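Local coordinates for inositol monophosphatase family protein (Staphylococcus aureus subsp. aureus MSSA476, PDB 4I3Y) that probably hydrolyses inositol monophosphates to inositol and phosphate with the help of magnesium ions, a reaction inhibited by lithium, at residues M35-E40 with N101-Q106; N51-I56 with D94-T99; Y135-G140 with F220-L225; M150-S155 with L225-M230. One frame throughout, in Å; residues are numbered along the deposited sequence.

Contact 1: residues M35-E40 with N101-Q106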
loop_
_atom_site.group_PDB
_atom_site.type_symbol
_atom_site.label_atom_id
_atom_site.label_comp_id
_atom_site.label_asym_id
_atom_site.label_seq_id
_atom_site.Cartn_x
_atom_site.Cartn_y
_atom_site.Cartn_z
ATOM N N MET A 35 18.411 -7.819 -9.365
ATOM C CA MET A 35 18.953 -7.567 -10.706
ATOM C C MET A 35 18.902 -8.804 -11.611
ATOM O O MET A 35 18.709 -8.666 -12.792
ATOM C CB MET A 35 20.388 -6.996 -10.669
ATOM C CG MET A 35 20.515 -5.597 -10.050
ATOM S SD MET A 35 22.199 -4.881 -9.884
ATOM C CE MET A 35 23.051 -5.847 -8.634
ATOM N N GLU A 36 19.056 -10.006 -11.055
ATOM C CA GLU A 36 19.057 -11.232 -11.853
ATOM C C GLU A 36 17.839 -12.125 -11.551
ATOM O O GLU A 36 17.921 -13.350 -11.566
ATOM C CB GLU A 36 20.398 -11.980 -11.666
ATOM C CG GLU A 36 20.669 -12.466 -10.240
ATOM C CD GLU A 36 22.114 -12.929 -9.994
ATOM O OE1 GLU A 36 22.355 -13.650 -8.992
ATOM O OE2 GLU A 36 23.009 -12.563 -10.790
ATOM N N MET A 37 16.696 -11.490 -11.291
ATOM C CA MET A 37 15.502 -12.193 -10.883
ATOM C C MET A 37 14.983 -13.123 -11.983
ATOM O O MET A 37 14.916 -12.789 -13.165
ATOM C CB MET A 37 14.425 -11.207 -10.448
ATOM C CG MET A 37 13.166 -11.855 -9.948
ATOM S SD MET A 37 12.146 -10.667 -9.037
ATOM C CE MET A 37 11.597 -9.484 -10.252
ATOM N N THR A 38 14.620 -14.309 -11.527
ATOM C CA THR A 38 14.094 -15.346 -12.316
ATOM C C THR A 38 12.843 -15.904 -11.562
ATOM O O THR A 38 12.801 -15.960 -10.310
ATOM C CB THR A 38 15.222 -16.411 -12.527
ATOM O OG1 THR A 38 14.698 -17.444 -13.311
ATOM C CG2 THR A 38 15.709 -17.056 -11.252
ATOM N N THR A 39 11.806 -16.260 -12.309
ATOM C CA THR A 39 10.524 -16.627 -11.710
ATOM C C THR A 39 10.108 -18.022 -12.106
ATOM O O THR A 39 10.293 -18.394 -13.243
ATOM C CB THR A 39 9.429 -15.656 -12.156
ATOM O OG1 THR A 39 9.717 -14.379 -11.586
ATOM C CG2 THR A 39 8.077 -16.133 -11.662
ATOM N N GLU A 40 9.579 -18.790 -11.148
ATOM C CA GLU A 40 8.937 -20.076 -11.466
ATOM C C GLU A 40 7.538 -20.112 -10.875
ATOM O O GLU A 40 7.204 -19.252 -10.058
ATOM C CB GLU A 40 9.806 -21.233 -10.924
ATOM C CG GLU A 40 11.083 -21.425 -11.714
ATOM C CD GLU A 40 10.807 -21.644 -13.219
ATOM O OE1 GLU A 40 9.707 -22.179 -13.596
ATOM O OE2 GLU A 40 11.699 -21.278 -14.035
ATOM N N ASN A 101 4.042 -9.169 -5.216
ATOM C CA ASN A 101 4.442 -7.764 -5.147
ATOM C C ASN A 101 5.919 -7.613 -5.441
ATOM O O ASN A 101 6.317 -6.650 -6.091
ATOM C CB ASN A 101 4.177 -7.185 -3.746
ATOM C CG ASN A 101 2.733 -6.901 -3.506
ATOM O OD1 ASN A 101 1.921 -6.863 -4.449
ATOM N ND2 ASN A 101 2.377 -6.733 -2.251
ATOM N N LEU A 102 6.755 -8.511 -4.931
ATOM C CA LEU A 102 8.191 -8.480 -5.364
ATOM C C LEU A 102 8.365 -8.477 -6.876
ATOM O O LEU A 102 9.113 -7.643 -7.425
ATOM C CB LEU A 102 8.975 -9.668 -4.732
ATOM C CG LEU A 102 10.379 -9.943 -5.298
ATOM C CD1 LEU A 102 11.242 -8.735 -5.109
ATOM C CD2 LEU A 102 11.051 -11.185 -4.746
ATOM N N VAL A 103 7.669 -9.397 -7.568
ATOM C CA VAL A 103 7.835 -9.597 -9.003
ATOM C C VAL A 103 7.249 -8.423 -9.757
ATOM O O VAL A 103 7.903 -7.866 -10.651
ATOM C CB VAL A 103 7.168 -10.954 -9.476
ATOM C CG1 VAL A 103 7.064 -11.062 -10.995
ATOM C CG2 VAL A 103 7.923 -12.163 -8.948
ATOM N N LYS A 104 5.988 -8.075 -9.445
ATOM C CA LYS A 104 5.293 -6.983 -10.166
ATOM C C LYS A 104 5.752 -5.581 -9.754
ATOM O O LYS A 104 5.675 -4.645 -10.547
ATOM C CB LYS A 104 3.760 -7.100 -10.011
ATOM C CG LYS A 104 3.175 -8.401 -10.548
ATOM C CD LYS A 104 3.409 -8.569 -12.057
ATOM C CE LYS A 104 3.145 -10.031 -12.505
ATOM N NZ LYS A 104 3.162 -10.149 -13.998
ATOM N N GLN A 105 6.199 -5.396 -8.510
ATOM C CA GLN A 105 6.383 -4.041 -8.061
ATOM C C GLN A 105 7.738 -3.746 -7.458
ATOM O O GLN A 105 8.096 -2.546 -7.273
ATOM C CB GLN A 105 5.315 -3.675 -7.019
ATOM C CG GLN A 105 3.829 -3.928 -7.413
ATOM C CD GLN A 105 2.922 -3.215 -6.390
ATOM O OE1 GLN A 105 2.221 -3.862 -5.557
ATOM N NE2 GLN A 105 3.009 -1.890 -6.375
ATOM N N GLN A 106 8.454 -4.792 -7.046
ATOM C CA GLN A 106 9.663 -4.609 -6.221
ATOM C C GLN A 106 9.415 -3.727 -5.007
ATOM O O GLN A 106 10.284 -2.982 -4.578
ATOM C CB GLN A 106 10.832 -4.071 -7.046
ATOM C CG GLN A 106 11.422 -5.156 -7.897
ATOM C CD GLN A 106 11.538 -4.747 -9.311
ATOM O OE1 GLN A 106 10.662 -4.020 -9.844
ATOM N NE2 GLN A 106 12.610 -5.216 -9.970
#
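Met37 lays its thioether against helix 99-105 at Leu102 and Val103, next to the hairpin of strands 39-41 and 48-50, which packs on this helix in the inositol monophosphatase fold. Its CG stands anti to the backbone N (chi1 -177°), a torsion that, with the bend at chi3, brings CE over the helix backbone, 4.0 Å from Val103 CA. The sulfur is the second point of touch, with Met37 SD 4.2 Å from Leu102 CG; the two side chains run past each other in opposite senses. Two residues on, Thr39 offers its hydroxyl rather than its methyl, OG1 lying 3.9 Å from Val103 CG2. No hydrogen bond links the segments, and the contact is a modest apolar one near the surface.

The second shell is shared. Thr50 of the hairpin touches Thr39, Leu102 and Val103, while Leu102 also meets Ile34 of helix 12-35 and Val52 of helix 51-67. Elsewhere on the helix 99-105, Asn101 OD1 bonds Arg186 of the second subunit, and Lys104 makes a cation-pi contact with Phe183 of that subunit. The helix closes with Gln106 N donating to Leu102 O at 3.0 Å, and this same carbonyl oxygen lies 4.2 Å from Met37 CE.

Contact 2: residues N51-I56 with D94-T99. With MG (magnesium ion), chain D; PO4 (phosphate ion), chain C.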
loop_
_atom_site.group_PDB
_atom_site.type_symbol
_atom_site.label_atom_id
_atom_site.label_comp_id
_atom_site.label_asym_id
_atom_site.label_seq_id
_atom_site.Cartn_x
_atom_site.Cartn_y
_atom_site.Cartn_z
ATOM N N ASN A 51 14.234 -16.698 -7.502
ATOM C CA ASN A 51 15.559 -16.955 -7.012
ATOM C C ASN A 51 15.789 -16.159 -5.749
ATOM O O ASN A 51 16.573 -16.577 -4.902
ATOM C CB ASN A 51 16.562 -16.531 -8.065
ATOM C CG ASN A 51 16.568 -15.037 -8.261
ATOM O OD1 ASN A 51 17.576 -14.373 -7.973
ATOM N ND2 ASN A 51 15.452 -14.480 -8.731
ATOM N N VAL A 52 15.090 -15.023 -5.599
ATOM C CA VAL A 52 15.199 -14.247 -4.366
ATOM C C VAL A 52 14.629 -15.063 -3.183
ATOM O O VAL A 52 15.293 -15.221 -2.129
ATOM C CB VAL A 52 14.500 -12.882 -4.471
ATOM C CG1 VAL A 52 14.571 -12.111 -3.143
ATOM C CG2 VAL A 52 15.028 -12.056 -5.663
ATOM N N ASP A 53 13.390 -15.548 -3.328
ATOM C CA ASP A 53 12.800 -16.414 -2.302
ATOM C C ASP A 53 13.774 -17.570 -1.979
ATOM O O ASP A 53 14.078 -17.817 -0.817
ATOM C CB ASP A 53 11.459 -17.060 -2.761
ATOM C CG ASP A 53 10.434 -16.064 -3.299
ATOM O OD1 ASP A 53 10.679 -15.441 -4.389
ATOM O OD2 ASP A 53 9.364 -15.922 -2.617
ATOM N N LYS A 54 14.188 -18.319 -3.010
ATOM C CA LYS A 54 15.026 -19.539 -2.838
ATOM C C LYS A 54 16.397 -19.304 -2.189
ATOM O O LYS A 54 16.748 -19.992 -1.200
ATOM C CB LYS A 54 15.187 -20.243 -4.161
ATOM C CG LYS A 54 13.862 -20.742 -4.756
ATOM C CD LYS A 54 14.167 -21.620 -5.971
ATOM C CE LYS A 54 13.064 -22.594 -6.306
ATOM N NZ LYS A 54 12.257 -22.006 -7.418
ATOM N N GLN A 55 17.122 -18.286 -2.652
ATOM C CA GLN A 55 18.396 -17.894 -1.993
ATOM C C GLN A 55 18.297 -17.415 -0.533
ATOM O O GLN A 55 19.087 -17.847 0.342
ATOM C CB GLN A 55 19.108 -16.819 -2.792
ATOM C CG GLN A 55 19.734 -17.336 -4.071
ATOM C CD GLN A 55 20.774 -18.419 -3.774
ATOM O OE1 GLN A 55 20.614 -19.577 -4.184
ATOM N NE2 GLN A 55 21.806 -18.061 -2.999
ATOM N N ILE A 56 17.345 -16.519 -0.250
ATOM C CA ILE A 56 17.133 -16.060 1.128
ATOM C C ILE A 56 16.845 -17.247 2.037
ATOM O O ILE A 56 17.420 -17.348 3.132
ATOM C CB ILE A 56 16.021 -15.022 1.205
ATOM C CG1 ILE A 56 16.527 -13.693 0.585
ATOM C CG2 ILE A 56 15.497 -14.901 2.619
ATOM C CD1 ILE A 56 15.518 -12.566 0.647
ATOM N N ASP A 94 9.068 -17.400 6.153
ATOM C CA ASP A 94 8.617 -17.052 4.798
ATOM C C ASP A 94 9.732 -16.203 4.150
ATOM O O ASP A 94 9.916 -15.037 4.558
ATOM C CB ASP A 94 7.342 -16.237 4.875
ATOM C CG ASP A 94 6.640 -16.175 3.550
ATOM O OD1 ASP A 94 7.317 -16.315 2.504
ATOM O OD2 ASP A 94 5.414 -16.077 3.604
ATOM N N PRO A 95 10.505 -16.782 3.193
ATOM C CA PRO A 95 11.680 -16.002 2.808
ATOM C C PRO A 95 11.323 -14.737 2.052
ATOM O O PRO A 95 12.004 -13.711 2.202
ATOM C CB PRO A 95 12.485 -16.973 1.972
ATOM C CG PRO A 95 11.442 -17.971 1.420
ATOM C CD PRO A 95 10.469 -18.127 2.553
ATOM N N ILE A 96 10.281 -14.794 1.209
ATOM C CA ILE A 96 9.700 -13.542 0.723
ATOM C C ILE A 96 8.176 -13.699 0.897
ATOM O O ILE A 96 7.586 -14.575 0.286
ATOM C CB ILE A 96 10.009 -13.262 -0.760
ATOM C CG1 ILE A 96 11.520 -12.918 -0.999
ATOM C CG2 ILE A 96 9.047 -12.170 -1.303
ATOM C CD1 ILE A 96 11.884 -11.525 -0.536
ATOM N N ASP A 97 7.571 -12.870 1.746
ATOM C CA ASP A 97 6.138 -12.892 1.878
ATOM C C ASP A 97 5.653 -11.736 0.983
ATOM O O ASP A 97 6.156 -10.657 1.101
ATOM C CB ASP A 97 5.663 -12.750 3.311
ATOM C CG ASP A 97 4.119 -12.643 3.378
ATOM O OD1 ASP A 97 3.473 -13.583 2.869
ATOM O OD2 ASP A 97 3.589 -11.650 3.932
ATOM N N GLY A 98 4.698 -11.986 0.086
ATOM C CA GLY A 98 4.386 -11.056 -1.000
ATOM C C GLY A 98 5.278 -11.181 -2.242
ATOM O O GLY A 98 5.681 -10.169 -2.850
ATOM N N THR A 99 5.561 -12.416 -2.652
ATOM C CA THR A 99 6.301 -12.683 -3.893
ATOM C C THR A 99 5.671 -11.996 -5.113
ATOM O O THR A 99 6.386 -11.500 -5.979
ATOM C CB THR A 99 6.450 -14.213 -4.115
ATOM O OG1 THR A 99 6.970 -14.792 -2.903
ATOM C CG2 THR A 99 7.425 -14.503 -5.211
HETATM MG MG MG D . 6.642 -16.469 0.670
HETATM P P PO4 C . 4.384 -15.854 -0.650
HETATM O O1 PO4 C . 3.378 -16.960 -0.995
HETATM O O2 PO4 C . 3.961 -14.485 -1.241
HETATM O O3 PO4 C . 4.396 -15.803 0.859
HETATM O O4 PO4 C . 5.730 -16.237 -1.345
HETATM O O HOH W 1 8.559 -17.319 -0.217
#
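The carboxylate of Asp53 is the flat group that joins helix 51-67 to the 94-99 loop. Asp53 CG lies anti to the carbonyl carbon (chi1 -52°), which helps carry the group across to Thr99, whose methyl CG2 lies against both oxygens. OD2 is 2.7 Å from Thr99 OG1 and also touches Ile96 CB, whose side chain crosses that of Asp53 at about a right angle. OD1 is instead hydrogen-bonded by Thr50 OG1, which helps to fix the rotation of the group. The Thr99 hydroxyl lies close to O4 of a bound phosphate, probably from the crystallisation liquor, as well, so OG1 sits between carboxylate and anion.

A water donates to Asp53 OD2 at 2.9 Å and binds one magnesium ion, making Asp53 a second-shell residue of that ion. The ion is held directly by Asp94 OD1 at 2.0 Å, by the backbone Ile96 O at 2.1 Å, by Glu76 and by phosphate O3 and O4. Phosphate O2 takes two backbone N-H groups, from Gly98 and, more straightly, from Thr99 N (3.0 Å, 157°). Gly98 is the N-cap of the helix 99-105, so the anion sits at that helix's N-terminal end.

Behind the site the packing is apolar. Ile56 CG2 lies 3.7 Å from Pro95 CB, and Ile96 CD1 abuts both Val52 CG1 and Ile56 CD1, neighbours on the same face of helix 51-67. The Asp-Pro-Ile-Asp-Gly-Thr sequence of 94-99, wrapping metal and phosphate, is the signature active-site motif of the inositol monophosphatase family.

Contact 3: residues Y135-G140 with F220-L225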
loop_
_atom_site.group_PDB
_atom_site.type_symbol
_atom_site.label_atom_id
_atom_site.label_comp_id
_atom_site.label_asym_id
_atom_site.label_seq_id
_atom_site.Cartn_x
_atom_site.Cartn_y
_atom_site.Cartn_z
ATOM N N TYR A 135 10.566 -4.924 11.673
ATOM C CA TYR A 135 9.658 -5.127 12.792
ATOM C C TYR A 135 10.178 -6.347 13.581
ATOM O O TYR A 135 10.419 -7.418 12.998
ATOM C CB TYR A 135 8.202 -5.333 12.357
ATOM C CG TYR A 135 7.654 -4.159 11.549
ATOM C CD1 TYR A 135 7.017 -3.110 12.209
ATOM C CD2 TYR A 135 7.794 -4.086 10.156
ATOM C CE1 TYR A 135 6.521 -2.006 11.508
ATOM C CE2 TYR A 135 7.298 -2.961 9.435
ATOM C CZ TYR A 135 6.641 -1.942 10.140
ATOM O OH TYR A 135 6.142 -0.813 9.547
ATOM N N LYS A 136 10.299 -6.206 14.896
ATOM C CA LYS A 136 10.656 -7.395 15.690
ATOM C C LYS A 136 9.884 -7.421 16.989
ATOM O O LYS A 136 9.496 -6.363 17.499
ATOM C CB LYS A 136 12.165 -7.454 15.953
ATOM C CG LYS A 136 12.673 -6.346 16.875
ATOM C CD LYS A 136 14.177 -6.537 17.139
ATOM C CE LYS A 136 14.678 -5.568 18.235
ATOM N NZ LYS A 136 16.136 -5.826 18.415
ATOM N N ALA A 137 9.650 -8.636 17.482
ATOM C CA ALA A 137 8.995 -8.887 18.755
ATOM C C ALA A 137 9.890 -9.852 19.566
ATOM O O ALA A 137 10.368 -10.873 19.035
ATOM C CB ALA A 137 7.643 -9.490 18.513
ATOM N N ILE A 138 10.148 -9.481 20.834
ATOM C CA ILE A 138 10.985 -10.273 21.741
ATOM C C ILE A 138 10.305 -10.439 23.065
ATOM O O ILE A 138 10.016 -9.434 23.737
ATOM C CB ILE A 138 12.340 -9.602 22.044
ATOM C CG1 ILE A 138 13.175 -9.506 20.773
ATOM C CG2 ILE A 138 13.061 -10.343 23.204
ATOM C CD1 ILE A 138 13.294 -8.103 20.289
ATOM N N ARG A 139 10.033 -11.697 23.435
ATOM C CA ARG A 139 9.277 -12.009 24.658
ATOM C C ARG A 139 10.061 -11.449 25.842
ATOM O O ARG A 139 11.210 -11.772 25.990
ATOM C CB ARG A 139 9.092 -13.519 24.765
ATOM C CG ARG A 139 8.337 -14.103 25.956
ATOM C CD ARG A 139 7.675 -15.422 25.466
ATOM N NE ARG A 139 6.322 -15.218 25.862
ATOM C CZ ARG A 139 5.198 -15.302 25.207
ATOM N NH1 ARG A 139 5.000 -15.817 24.002
ATOM N NH2 ARG A 139 4.187 -14.937 25.926
ATOM N N GLY A 140 9.449 -10.584 26.643
ATOM C CA GLY A 140 10.135 -10.008 27.810
ATOM C C GLY A 140 10.608 -8.577 27.541
ATOM O O GLY A 140 10.631 -7.762 28.451
ATOM N N PHE A 220 1.879 -14.034 15.715
ATOM C CA PHE A 220 1.456 -14.491 17.063
ATOM C C PHE A 220 2.066 -13.666 18.148
ATOM O O PHE A 220 1.369 -13.205 19.039
ATOM C CB PHE A 220 1.841 -15.953 17.342
ATOM C CG PHE A 220 1.047 -16.971 16.533
ATOM C CD1 PHE A 220 -0.195 -17.413 16.974
ATOM C CD2 PHE A 220 1.574 -17.513 15.342
ATOM C CE1 PHE A 220 -0.899 -18.355 16.215
ATOM C CE2 PHE A 220 0.873 -18.427 14.600
ATOM C CZ PHE A 220 -0.388 -18.837 15.029
ATOM N N LEU A 221 3.389 -13.501 18.128
ATOM C CA LEU A 221 4.008 -12.799 19.266
ATOM C C LEU A 221 3.708 -11.305 19.226
ATOM O O LEU A 221 3.516 -10.660 20.295
ATOM C CB LEU A 221 5.525 -13.099 19.295
ATOM C CG LEU A 221 6.307 -12.488 20.427
ATOM C CD1 LEU A 221 5.725 -12.995 21.720
ATOM C CD2 LEU A 221 7.801 -12.860 20.314
ATOM N N PHE A 222 3.615 -10.731 17.997
ATOM C CA PHE A 222 3.179 -9.340 17.885
ATOM C C PHE A 222 1.807 -9.151 18.520
ATOM O O PHE A 222 1.585 -8.156 19.204
ATOM C CB PHE A 222 3.217 -8.843 16.434
ATOM C CG PHE A 222 4.620 -8.569 15.904
ATOM C CD1 PHE A 222 5.235 -7.327 16.113
ATOM C CD2 PHE A 222 5.304 -9.521 15.167
ATOM C CE1 PHE A 222 6.530 -7.085 15.651
ATOM C CE2 PHE A 222 6.596 -9.287 14.688
ATOM C CZ PHE A 222 7.200 -8.064 14.905
ATOM N N ALA A 223 0.880 -10.082 18.256
ATOM C CA ALA A 223 -0.511 -9.942 18.709
ATOM C C ALA A 223 -0.547 -10.052 20.251
ATOM O O ALA A 223 -1.169 -9.236 20.922
ATOM C CB ALA A 223 -1.405 -11.017 18.063
ATOM N N GLU A 224 0.213 -11.004 20.797
ATOM C CA GLU A 224 0.297 -11.107 22.261
ATOM C C GLU A 224 0.883 -9.828 22.909
ATOM O O GLU A 224 0.294 -9.266 23.830
ATOM C CB GLU A 224 1.184 -12.300 22.613
ATOM C CG GLU A 224 1.396 -12.490 24.110
ATOM C CD GLU A 224 1.928 -13.865 24.426
ATOM O OE1 GLU A 224 2.180 -14.654 23.511
ATOM O OE2 GLU A 224 2.100 -14.135 25.623
ATOM N N LEU A 225 2.011 -9.325 22.388
ATOM C CA LEU A 225 2.710 -8.247 23.100
ATOM C C LEU A 225 1.994 -6.904 22.922
ATOM O O LEU A 225 2.123 -6.013 23.758
ATOM C CB LEU A 225 4.171 -8.149 22.645
ATOM C CG LEU A 225 5.060 -9.389 22.914
ATOM C CD1 LEU A 225 6.499 -9.003 22.702
ATOM C CD2 LEU A 225 4.822 -10.006 24.326
#
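Ala137 and Phe222 mark the nearest approach of the backbones, where strand 135-138 and helix 220-225 cross at 69° with their axes 8.1 Å apart. The small Ala137 side chain points at the helix and ends over one face of the Phe222 ring: its CB lies 3.8 Å from the ring centroid and only 5° off the normal, a CH-pi contact. Phe222 CG is anti to the carbonyl carbon (chi1 -74°), an orientation that lays the ring beside the strand with CZ at the Tyr135-Lys136 peptide, 3.7 Å from Tyr135 C.

Leu221 fills the other flank of Ala137. Its CG lies 3.8 Å from Ala137 CB, while CD2 reaches the carbonyl, 3.5 Å from Ala137 O. One turn on, Leu225 CD1 meets Ile138 O at 3.7 Å.

At the outer end Arg139 bends at chi3 and turns its guanidinium to Glu224 in a salt bridge. Arg139 NH1 donates to Glu224 OE1 at 3.1 Å from well above the carboxylate plane; the places of Arg139 NH2 and Glu224 OE2 are less sure. The same NH1 bonds Pro121 O, anchoring the arginine to the neighbouring strand.

Lys136 and Ile138 point away from this helix and touch helix 12-35 on the other face, where Lys136 forms a salt bridge with Asp16. A large, mostly antiparallel sheet with helices on both faces is the layered alpha/beta architecture of inositol monophosphatases.

Contact 4: residues M150-S155 with L225-M230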
loop_
_atom_site.group_PDB
_atom_site.type_symbol
_atom_site.label_atom_id
_atom_site.label_comp_id
_atom_site.label_asym_id
_atom_site.label_seq_id
_atom_site.Cartn_x
_atom_site.Cartn_y
_atom_site.Cartn_z
ATOM N N MET A 150 7.116 -0.280 19.745
ATOM C CA MET A 150 5.693 -0.205 19.454
ATOM C C MET A 150 4.859 -0.379 20.724
ATOM O O MET A 150 5.247 -1.157 21.610
ATOM C CB MET A 150 5.351 -1.313 18.448
ATOM C CG MET A 150 6.110 -1.217 17.132
ATOM S SD MET A 150 6.014 -2.680 16.025
ATOM C CE MET A 150 4.336 -2.399 15.412
ATOM N N GLU A 151 3.688 0.270 20.806
ATOM C CA GLU A 151 2.785 0.057 21.944
ATOM C C GLU A 151 1.384 -0.333 21.452
ATOM O O GLU A 151 1.045 -0.107 20.285
ATOM C CB GLU A 151 2.686 1.288 22.882
ATOM C CG GLU A 151 3.981 1.821 23.539
ATOM C CD GLU A 151 4.670 0.830 24.429
ATOM O OE1 GLU A 151 4.082 -0.149 24.881
ATOM O OE2 GLU A 151 5.860 0.992 24.669
ATOM N N GLU A 152 0.555 -0.881 22.333
ATOM C CA GLU A 152 -0.777 -1.290 21.907
ATOM C C GLU A 152 -1.478 -0.100 21.167
ATOM O O GLU A 152 -1.440 1.073 21.661
ATOM C CB GLU A 152 -1.600 -1.833 23.113
ATOM C CG GLU A 152 -3.082 -2.074 22.753
ATOM C CD GLU A 152 -4.000 -2.179 23.974
ATOM O OE1 GLU A 152 -3.447 -2.148 25.087
ATOM O OE2 GLU A 152 -5.253 -2.266 23.829
ATOM N N PRO A 153 -2.064 -0.355 19.975
ATOM C CA PRO A 153 -2.750 0.737 19.243
ATOM C C PRO A 153 -3.989 1.288 19.986
ATOM O O PRO A 153 -4.525 0.553 20.827
ATOM C CB PRO A 153 -3.197 0.065 17.947
ATOM C CG PRO A 153 -3.213 -1.425 18.203
ATOM C CD PRO A 153 -2.227 -1.683 19.317
ATOM N N PRO A 154 -4.470 2.542 19.661
ATOM C CA PRO A 154 -5.798 2.982 20.164
ATOM C C PRO A 154 -6.917 1.975 19.826
ATOM O O PRO A 154 -6.816 1.197 18.842
ATOM C CB PRO A 154 -6.078 4.271 19.378
ATOM C CG PRO A 154 -4.738 4.754 18.921
ATOM C CD PRO A 154 -3.883 3.550 18.750
ATOM N N SER A 155 -7.956 1.958 20.649
ATOM C CA SER A 155 -9.136 1.154 20.362
ATOM C C SER A 155 -9.713 1.611 19.062
ATOM O O SER A 155 -9.795 2.813 18.843
ATOM C CB SER A 155 -10.192 1.434 21.422
ATOM O OG SER A 155 -10.687 0.193 21.751
ATOM N N LEU A 225 2.011 -9.325 22.388
ATOM C CA LEU A 225 2.710 -8.247 23.100
ATOM C C LEU A 225 1.994 -6.904 22.922
ATOM O O LEU A 225 2.123 -6.013 23.758
ATOM C CB LEU A 225 4.171 -8.149 22.645
ATOM C CG LEU A 225 5.060 -9.389 22.914
ATOM C CD1 LEU A 225 6.499 -9.003 22.702
ATOM C CD2 LEU A 225 4.822 -10.006 24.326
ATOM N N LEU A 226 1.253 -6.751 21.827
ATOM C CA LEU A 226 0.558 -5.491 21.555
ATOM C C LEU A 226 -0.968 -5.593 21.777
ATOM O O LEU A 226 -1.704 -4.714 21.344
ATOM C CB LEU A 226 0.856 -5.043 20.093
ATOM C CG LEU A 226 2.343 -4.747 19.823
ATOM C CD1 LEU A 226 2.680 -4.771 18.326
ATOM C CD2 LEU A 226 2.783 -3.451 20.506
ATOM N N ASN A 227 -1.441 -6.675 22.429
ATOM C CA ASN A 227 -2.867 -6.787 22.789
ATOM C C ASN A 227 -3.813 -6.791 21.570
ATOM O O ASN A 227 -4.895 -6.146 21.586
ATOM C CB ASN A 227 -3.277 -5.712 23.816
ATOM C CG ASN A 227 -4.533 -6.116 24.590
ATOM O OD1 ASN A 227 -4.867 -7.306 24.616
ATOM N ND2 ASN A 227 -5.281 -5.135 25.165
ATOM N N LEU A 228 -3.404 -7.502 20.516
ATOM C CA LEU A 228 -4.251 -7.656 19.305
ATOM C C LEU A 228 -4.960 -8.963 19.398
ATOM O O LEU A 228 -4.440 -9.844 20.066
ATOM C CB LEU A 228 -3.369 -7.706 18.034
ATOM C CG LEU A 228 -2.345 -6.559 17.848
ATOM C CD1 LEU A 228 -1.523 -6.754 16.591
ATOM C CD2 LEU A 228 -3.004 -5.172 17.874
ATOM N N LYS A 229 -6.106 -9.123 18.718
ATOM C CA LYS A 229 -6.745 -10.425 18.583
ATOM C C LYS A 229 -6.233 -11.095 17.335
ATOM O O LYS A 229 -6.259 -10.472 16.247
ATOM C CB LYS A 229 -8.280 -10.296 18.478
ATOM C CG LYS A 229 -8.908 -9.591 19.649
ATOM C CD LYS A 229 -8.744 -10.395 20.930
ATOM C CE LYS A 229 -9.516 -9.785 22.087
ATOM N NZ LYS A 229 -9.134 -10.446 23.373
ATOM N N MET A 230 -5.721 -12.318 17.474
ATOM C CA MET A 230 -5.333 -13.098 16.318
ATOM C C MET A 230 -5.917 -14.473 16.505
ATOM O O MET A 230 -5.552 -15.176 17.465
ATOM C CB MET A 230 -3.832 -13.162 16.163
ATOM C CG MET A 230 -3.346 -14.089 15.045
ATOM S SD MET A 230 -1.524 -13.970 14.865
ATOM C CE MET A 230 -1.267 -15.343 13.772
#
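Leu226 makes most of the apolar contact: CD2 packs on the backbone at Met150 and Glu151, and CD1 meets the methionine methyl. CD2 is 3.5 Å from both Met150 O and Glu151 C, and also lies 3.9 Å from Met150 CB. The Met150 chain bends at chi3, and its CE comes to 4.1 Å from Leu226 CD1. A second apolar pair follows at Pro153, whose ring atom CG meets Leu228 CD2 at 3.8 Å, the side chains crossing at about a right angle. Ala199 of helix 191-200 touches Met150, Leu226 and Leu228.

The contact bridges two parts of the layered alpha/beta fold. Residues 150-155 leave the edge strand 148-150 of the seven-stranded sheet on the way to strand 162-164 of the five-stranded one, and 225-230 is the turn by which helix 219-225 gives way to strand 229-232, an edge of that second sheet.

Polar contacts centre on Glu152. Its CG is anti to the backbone N (chi1 171°), and the extended chain runs beside Asn227, pointing the same way. Asn227 ND2 donates to Glu152 OE2 in a weak bond of 3.2 Å, with amide and carboxylate planes nearly perpendicular (82°); the stronger partner of this oxygen is Lys251 in a salt bridge. Nearer the backbone, Glu152 CA makes a CA-H...O contact with Leu226 O at 3.6 Å.

Contacts 1 and 2 lie on one side of the chain's centre, about 10 Å apart between centres, and contacts 3 and 4 on the opposite side, also about 10 Å apart between centres. Contact 2 is nested within the loop closed by contact 1; the two touch, through Thr38 with Asn51 and Leu102 with Val52, and helix 99-105 follows strand 89-97. Both pairs come in series along the chain. Contacts 3 and 4 interleave and share Leu225, as helix 219-225 runs into strand 229-232. Contacts 2 and 3 reach the same seven-stranded sheet, about 22 Å apart between centres, which places the magnesium site well away from the packing of contacts 3 and 4.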